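Local coordinates for protein multicopper oxidase (Uncultured bacterium, PDB 4E9X) that probably oxidises its substrates at a mononuclear copper centre and passes the electrons to a copper cluster that reduces dioxygen to water, at residues I200-S205 / T228-P233; M142-W147 / I191-A196. All blocks are in the same frame, centred on the assembly; numbering follows the deposited sequence. Where two conformers were deposited one is given.

Contact 1 of 2, residues I200-S205 / T228-P233; sequences IHAMHS and TVLVSP. With CU (copper (II) ion), chain G.
Beside Thr228, His204 reaches from its strand to copper. Its chain leaves CB, which lies 3.7 Å from Thr228 OG1, and CG lies anti to the backbone N (chi1 171°), 3.8 Å from the same Thr228 OG1. Of the ring atoms, His204 ND1 is 3.5 Å from Thr228 OG1, which comes obliquely at the ring without bonding to it; ND1 is hydrogen-bonded instead to the carbonyl O of Asp227. At the tip NE2 binds the copper ion at 1.8 Å, and the same metal is held by His60 of the second subunit. Next along the strands, on the same face, Ala202 CB lies 3.8 Å from Thr228 CG2.

The two strands run antiparallel. His201 and Val231 form one hydrogen-bonded pair, with N of Val231 2.8 Å from O of His201, and Met203 and Val229 form the next. On the face that carries His201, Met203, Val229 and Val231, Met203 CG lies 4.2 Å from Val231 CG2.

A copper shared by His204 and His60 of the second subunit is consistent with a two-domain multicopper oxidase, in which the copper cluster lies between subunits. The bond of ND1 to Asp227 restricts rotation of the imidazole and leaves NE2 for the metal, while the backbone ladder fixes the strand that presents it.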
loop_
_atom_site.group_PDB
_atom_site.type_symbol
_atom_site.label_atom_id
_atom_site.label_comp_id
_atom_site.label_asym_id
_atom_site.label_seq_id
_atom_site.Cartn_x
_atom_site.Cartn_y
_atom_site.Cartn_z
ATOM N N ILE A 200 -6.954 3.055 0.413
ATOM C CA ILE A 200 -6.316 1.761 0.710
ATOM C C ILE A 200 -6.954 1.185 1.967
ATOM O O ILE A 200 -7.247 1.936 2.856
ATOM C CB ILE A 200 -4.810 2.042 0.758
ATOM C CG1 ILE A 200 -4.302 2.616 -0.580
ATOM C CG2 ILE A 200 -4.035 0.830 1.113
ATOM C CD1 ILE A 200 -2.786 2.699 -0.642
ATOM N N HIS A 201 -7.169 -0.127 1.983
ATOM C CA HIS A 201 -7.961 -0.751 3.047
ATOM C C HIS A 201 -7.210 -2.008 3.507
ATOM O O HIS A 201 -6.882 -2.891 2.690
ATOM C CB HIS A 201 -9.334 -1.158 2.491
ATOM C CG HIS A 201 -10.111 0.027 2.006
ATOM N ND1 HIS A 201 -10.884 0.789 2.838
ATOM C CD2 HIS A 201 -10.178 0.604 0.776
ATOM C CE1 HIS A 201 -11.416 1.809 2.126
ATOM N NE2 HIS A 201 -11.003 1.692 0.873
ATOM N N ALA A 202 -6.917 -2.092 4.795
ATOM C CA ALA A 202 -6.134 -3.216 5.322
ATOM C C ALA A 202 -7.119 -4.165 6.001
ATOM O O ALA A 202 -7.494 -4.001 7.137
ATOM C CB ALA A 202 -5.069 -2.687 6.271
ATOM N N MET A 203 -7.644 -5.135 5.278
ATOM C CA MET A 203 -8.799 -5.917 5.768
ATOM C C MET A 203 -8.309 -7.043 6.682
ATOM O O MET A 203 -7.554 -7.931 6.256
ATOM C CB MET A 203 -9.540 -6.491 4.554
ATOM C CG MET A 203 -10.055 -5.382 3.619
ATOM S SD MET A 203 -11.075 -4.107 4.404
ATOM C CE MET A 203 -12.496 -5.022 5.027
ATOM N N HIS A 204 -8.747 -6.985 7.923
ATOM C CA HIS A 204 -8.295 -7.924 8.972
ATOM C C HIS A 204 -9.464 -8.753 9.519
ATOM O O HIS A 204 -10.456 -8.161 10.000
ATOM C CB HIS A 204 -7.683 -7.124 10.095
ATOM C CG HIS A 204 -7.362 -7.896 11.328
ATOM N ND1 HIS A 204 -6.661 -9.118 11.325
ATOM C CD2 HIS A 204 -7.646 -7.651 12.624
ATOM C CE1 HIS A 204 -6.564 -9.551 12.617
ATOM N NE2 HIS A 204 -7.160 -8.663 13.403
ATOM N N SER A 205 -9.294 -10.059 9.489
ATOM C CA SER A 205 -10.303 -10.965 10.061
ATOM C C SER A 205 -9.883 -11.393 11.466
ATOM O O SER A 205 -8.889 -12.104 11.635
ATOM C CB SER A 205 -10.477 -12.197 9.205
ATOM O OG SER A 205 -9.229 -12.824 8.910
ATOM N N THR A 228 -4.218 -9.970 7.607
ATOM C CA THR A 228 -4.529 -8.598 7.171
ATOM C C THR A 228 -4.133 -8.496 5.701
ATOM O O THR A 228 -2.987 -8.736 5.328
ATOM C CB THR A 228 -3.734 -7.582 8.011
ATOM O OG1 THR A 228 -4.073 -7.736 9.403
ATOM C CG2 THR A 228 -4.059 -6.117 7.627
ATOM N N VAL A 229 -5.109 -8.157 4.836
ATOM C CA VAL A 229 -4.845 -8.095 3.412
ATOM C C VAL A 229 -5.029 -6.662 2.945
ATOM O O VAL A 229 -6.132 -6.083 3.076
ATOM C CB VAL A 229 -5.855 -8.998 2.658
ATOM C CG1 VAL A 229 -5.723 -8.816 1.155
ATOM C CG2 VAL A 229 -5.653 -10.487 3.024
ATOM N N LEU A 230 -3.983 -6.069 2.389
ATOM C CA LEU A 230 -4.028 -4.687 1.911
ATOM C C LEU A 230 -4.638 -4.653 0.511
ATOM O O LEU A 230 -4.155 -5.340 -0.393
ATOM C CB LEU A 230 -2.616 -4.103 1.835
ATOM C CG LEU A 230 -2.545 -2.608 1.526
ATOM C CD1 LEU A 230 -3.172 -1.848 2.703
ATOM C CD2 LEU A 230 -1.094 -2.170 1.266
ATOM N N VAL A 231 -5.701 -3.843 0.389
ATOM C CA VAL A 231 -6.407 -3.735 -0.883
ATOM C C VAL A 231 -6.377 -2.284 -1.332
ATOM O O VAL A 231 -6.794 -1.409 -0.577
ATOM C CB VAL A 231 -7.877 -4.178 -0.674
ATOM C CG1 VAL A 231 -8.655 -4.126 -1.984
ATOM C CG2 VAL A 231 -7.956 -5.569 -0.023
ATOM N N SER A 232 -5.852 -2.014 -2.511
ATOM C CA SER A 232 -5.666 -0.661 -3.018
ATOM C C SER A 232 -6.518 -0.459 -4.273
ATOM O O SER A 232 -7.054 -1.460 -4.814
ATOM C CB SER A 232 -4.177 -0.405 -3.239
ATOM O OG SER A 232 -3.659 -0.778 -4.479
ATOM N N PRO A 233 -6.669 0.764 -4.726
ATOM C CA PRO A 233 -7.597 1.017 -5.863
ATOM C C PRO A 233 -7.304 0.181 -7.097
ATOM O O PRO A 233 -6.196 0.095 -7.622
ATOM C CB PRO A 233 -7.386 2.507 -6.144
ATOM C CG PRO A 233 -7.073 3.054 -4.750
ATOM C CD PRO A 233 -6.133 2.019 -4.176
HETATM CU CU CU G . -7.217 -8.614 15.220
#

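Contact 2 of 2, residues M142-W147 / I191-A196; sequences MMMSTW and IRFFGA
Met142, Met143 and Met144 pair with Phe193, Phe194 and Gly195 in parallel register. Backbone hydrogen bonds come first: Met142 N gives its hydrogen to Arg192 O at 2.9 Å, Met142 O accepts from Phe194 N, and Phe194 O accepts from Met144 N. Beyond these, Gly195 is the centre of an inverse gamma turn, and the last bond, Ala196 N to Met144 O, is weak.

Two Met-aromatic contacts follow, on opposite faces of the sheet. Met142, extended beyond CG, lies alongside Phe193 and brings SD to the ring edge, 3.9 Å from CE1. Met143 puts CG over a face of Phe194, in a CH-pi contact 4.1 Å from the ring centroid, with SD 4.5 Å from that centroid. The turn at chi3 (75°) brings Met143 CE back to 3.8 Å from Phe194 CD1. An alanine in place of Phe194 would probably leave the thioether of Met143 without the ring it lies against and less restrained.

Apolar contacts complete the set, with Met142 SD 4.1 Å from Ile191 CG2 and the bent chain of Met144 placing CE 4.0 Å from Phe193 CD1.

The two strands are neighbours within a mixed sheet, strand 167-170 bordering one and strand 236-243 the other. Met143 and Phe194 face Trp119 and Pro121 of strand 119-125, whereas Met144 and Phe193 pack on Met203 of strand 201-205.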
loop_
_atom_site.group_PDB
_atom_site.type_symbol
_atom_site.label_atom_id
_atom_site.label_comp_id
_atom_site.label_asym_id
_atom_site.label_seq_id
_atom_site.Cartn_x
_atom_site.Cartn_y
_atom_site.Cartn_z
ATOM N N MET A 142 -16.973 -7.972 -1.101
ATOM C CA MET A 142 -16.705 -6.791 -0.267
ATOM C C MET A 142 -16.029 -5.701 -1.091
ATOM O O MET A 142 -14.827 -5.790 -1.406
ATOM C CB MET A 142 -15.793 -7.124 0.930
ATOM C CG MET A 142 -16.522 -8.069 1.920
ATOM S SD MET A 142 -15.589 -8.126 3.446
ATOM C CE MET A 142 -16.384 -9.444 4.362
ATOM N N MET A 143 -16.799 -4.652 -1.446
ATOM C CA MET A 143 -16.247 -3.574 -2.295
ATOM C C MET A 143 -16.044 -2.365 -1.414
ATOM O O MET A 143 -17.029 -1.792 -0.875
ATOM C CB MET A 143 -17.262 -3.261 -3.415
ATOM C CG MET A 143 -17.575 -4.514 -4.250
ATOM S SD MET A 143 -18.503 -4.185 -5.786
ATOM C CE MET A 143 -17.203 -3.490 -6.802
ATOM N N MET A 144 -14.807 -1.985 -1.202
ATOM C CA MET A 144 -14.483 -0.892 -0.282
ATOM C C MET A 144 -14.363 0.422 -1.019
ATOM O O MET A 144 -13.877 0.460 -2.151
ATOM C CB MET A 144 -13.160 -1.167 0.462
ATOM C CG MET A 144 -13.336 -1.959 1.768
ATOM S SD MET A 144 -14.017 -3.618 1.579
ATOM C CE MET A 144 -12.680 -4.390 0.640
ATOM N N SER A 145 -14.822 1.522 -0.403
ATOM C CA SER A 145 -14.701 2.851 -0.982
ATOM C C SER A 145 -14.752 3.864 0.164
ATOM O O SER A 145 -14.909 3.552 1.346
ATOM C CB SER A 145 -15.744 3.121 -2.045
ATOM O OG SER A 145 -17.043 3.202 -1.491
ATOM N N THR A 146 -14.554 5.103 -0.289
ATOM C CA THR A 146 -14.519 6.234 0.638
ATOM C C THR A 146 -15.442 7.346 0.154
ATOM O O THR A 146 -15.839 7.387 -1.014
ATOM C CB THR A 146 -13.086 6.809 0.860
ATOM O OG1 THR A 146 -12.711 7.561 -0.294
ATOM C CG2 THR A 146 -12.100 5.668 1.085
ATOM N N TRP A 147 -15.761 8.281 1.041
ATOM C CA TRP A 147 -16.777 9.292 0.754
ATOM C C TRP A 147 -16.303 10.628 1.327
ATOM O O TRP A 147 -15.696 10.661 2.376
ATOM C CB TRP A 147 -18.132 8.972 1.381
ATOM C CG TRP A 147 -18.587 7.575 0.999
ATOM C CD1 TRP A 147 -18.235 6.418 1.662
ATOM C CD2 TRP A 147 -19.400 7.190 -0.094
ATOM N NE1 TRP A 147 -18.810 5.317 1.027
ATOM C CE2 TRP A 147 -19.526 5.774 -0.049
ATOM C CE3 TRP A 147 -20.032 7.926 -1.125
ATOM C CZ2 TRP A 147 -20.280 5.060 -0.997
ATOM C CZ3 TRP A 147 -20.767 7.171 -2.042
ATOM C CH2 TRP A 147 -20.897 5.770 -1.991
ATOM N N ILE A 191 -14.039 -14.983 0.179
ATOM C CA ILE A 191 -14.272 -13.531 0.231
ATOM C C ILE A 191 -13.489 -12.892 -0.919
ATOM O O ILE A 191 -12.300 -13.172 -1.078
ATOM C CB ILE A 191 -13.913 -12.939 1.587
ATOM C CG1 ILE A 191 -14.753 -13.645 2.684
ATOM C CG2 ILE A 191 -14.185 -11.448 1.589
ATOM C CD1 ILE A 191 -14.006 -13.888 3.932
ATOM N N ARG A 192 -14.189 -12.045 -1.643
ATOM C CA ARG A 192 -13.604 -11.289 -2.765
ATOM C C ARG A 192 -13.563 -9.831 -2.345
ATOM O O ARG A 192 -14.629 -9.200 -2.222
ATOM C CB ARG A 192 -14.481 -11.484 -3.999
ATOM C CG ARG A 192 -14.647 -12.962 -4.397
ATOM C CD ARG A 192 -15.646 -13.090 -5.516
ATOM N NE ARG A 192 -16.156 -14.442 -5.781
ATOM C CZ ARG A 192 -15.863 -15.111 -6.877
ATOM N NH1 ARG A 192 -14.978 -14.722 -7.804
ATOM N NH2 ARG A 192 -16.468 -16.295 -7.051
ATOM N N PHE A 193 -12.346 -9.308 -2.146
ATOM C CA PHE A 193 -12.147 -7.906 -1.786
ATOM C C PHE A 193 -11.910 -7.065 -3.050
ATOM O O PHE A 193 -11.128 -7.493 -3.904
ATOM C CB PHE A 193 -10.893 -7.727 -0.906
ATOM C CG PHE A 193 -10.901 -8.472 0.416
ATOM C CD1 PHE A 193 -11.875 -8.205 1.393
ATOM C CD2 PHE A 193 -9.916 -9.365 0.718
ATOM C CE1 PHE A 193 -11.845 -8.850 2.619
ATOM C CE2 PHE A 193 -9.905 -10.044 1.948
ATOM C CZ PHE A 193 -10.843 -9.741 2.931
ATOM N N PHE A 194 -12.518 -5.890 -3.084
ATOM C CA PHE A 194 -12.310 -4.974 -4.210
ATOM C C PHE A 194 -11.921 -3.596 -3.713
ATOM O O PHE A 194 -12.613 -3.041 -2.824
ATOM C CB PHE A 194 -13.594 -4.789 -5.039
ATOM C CG PHE A 194 -14.284 -6.000 -5.590
ATOM C CD1 PHE A 194 -14.491 -6.126 -6.957
ATOM C CD2 PHE A 194 -14.796 -7.004 -4.752
ATOM C CE1 PHE A 194 -15.222 -7.191 -7.501
ATOM C CE2 PHE A 194 -15.545 -8.055 -5.249
ATOM C CZ PHE A 194 -15.778 -8.126 -6.624
ATOM N N GLY A 195 -10.863 -3.052 -4.326
ATOM C CA GLY A 195 -10.518 -1.653 -4.074
ATOM C C GLY A 195 -11.332 -0.767 -5.036
ATOM O O GLY A 195 -10.837 -0.320 -6.082
ATOM N N ALA A 196 -12.612 -0.543 -4.709
ATOM C CA ALA A 196 -13.484 0.109 -5.688
ATOM C C ALA A 196 -13.300 1.615 -5.688
ATOM O O ALA A 196 -13.354 2.229 -6.752
ATOM C CB ALA A 196 -14.925 -0.250 -5.350
#

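Both contacts are buried, but contact 2 lies near the centre of the chain, whereas contact 1 is farther out, at a sheet edge that meets the other subunits. They belong to two different sheets packed on each other as in a cupredoxin sandwich, and strands 187-195 and 201-205 follow one another in the chain. Where the layers meet, Val231 CG2 is 3.7 Å from Phe193 CB, and His201 CD2 is 3.5 Å from Met144 CB. Their chemistry differs accordingly: the parallel pair of contact 2 is lined by methionine sulfur and phenylalanine rings, while the antiparallel pair of contact 1 adds a metal-binding histidine at the subunit boundary.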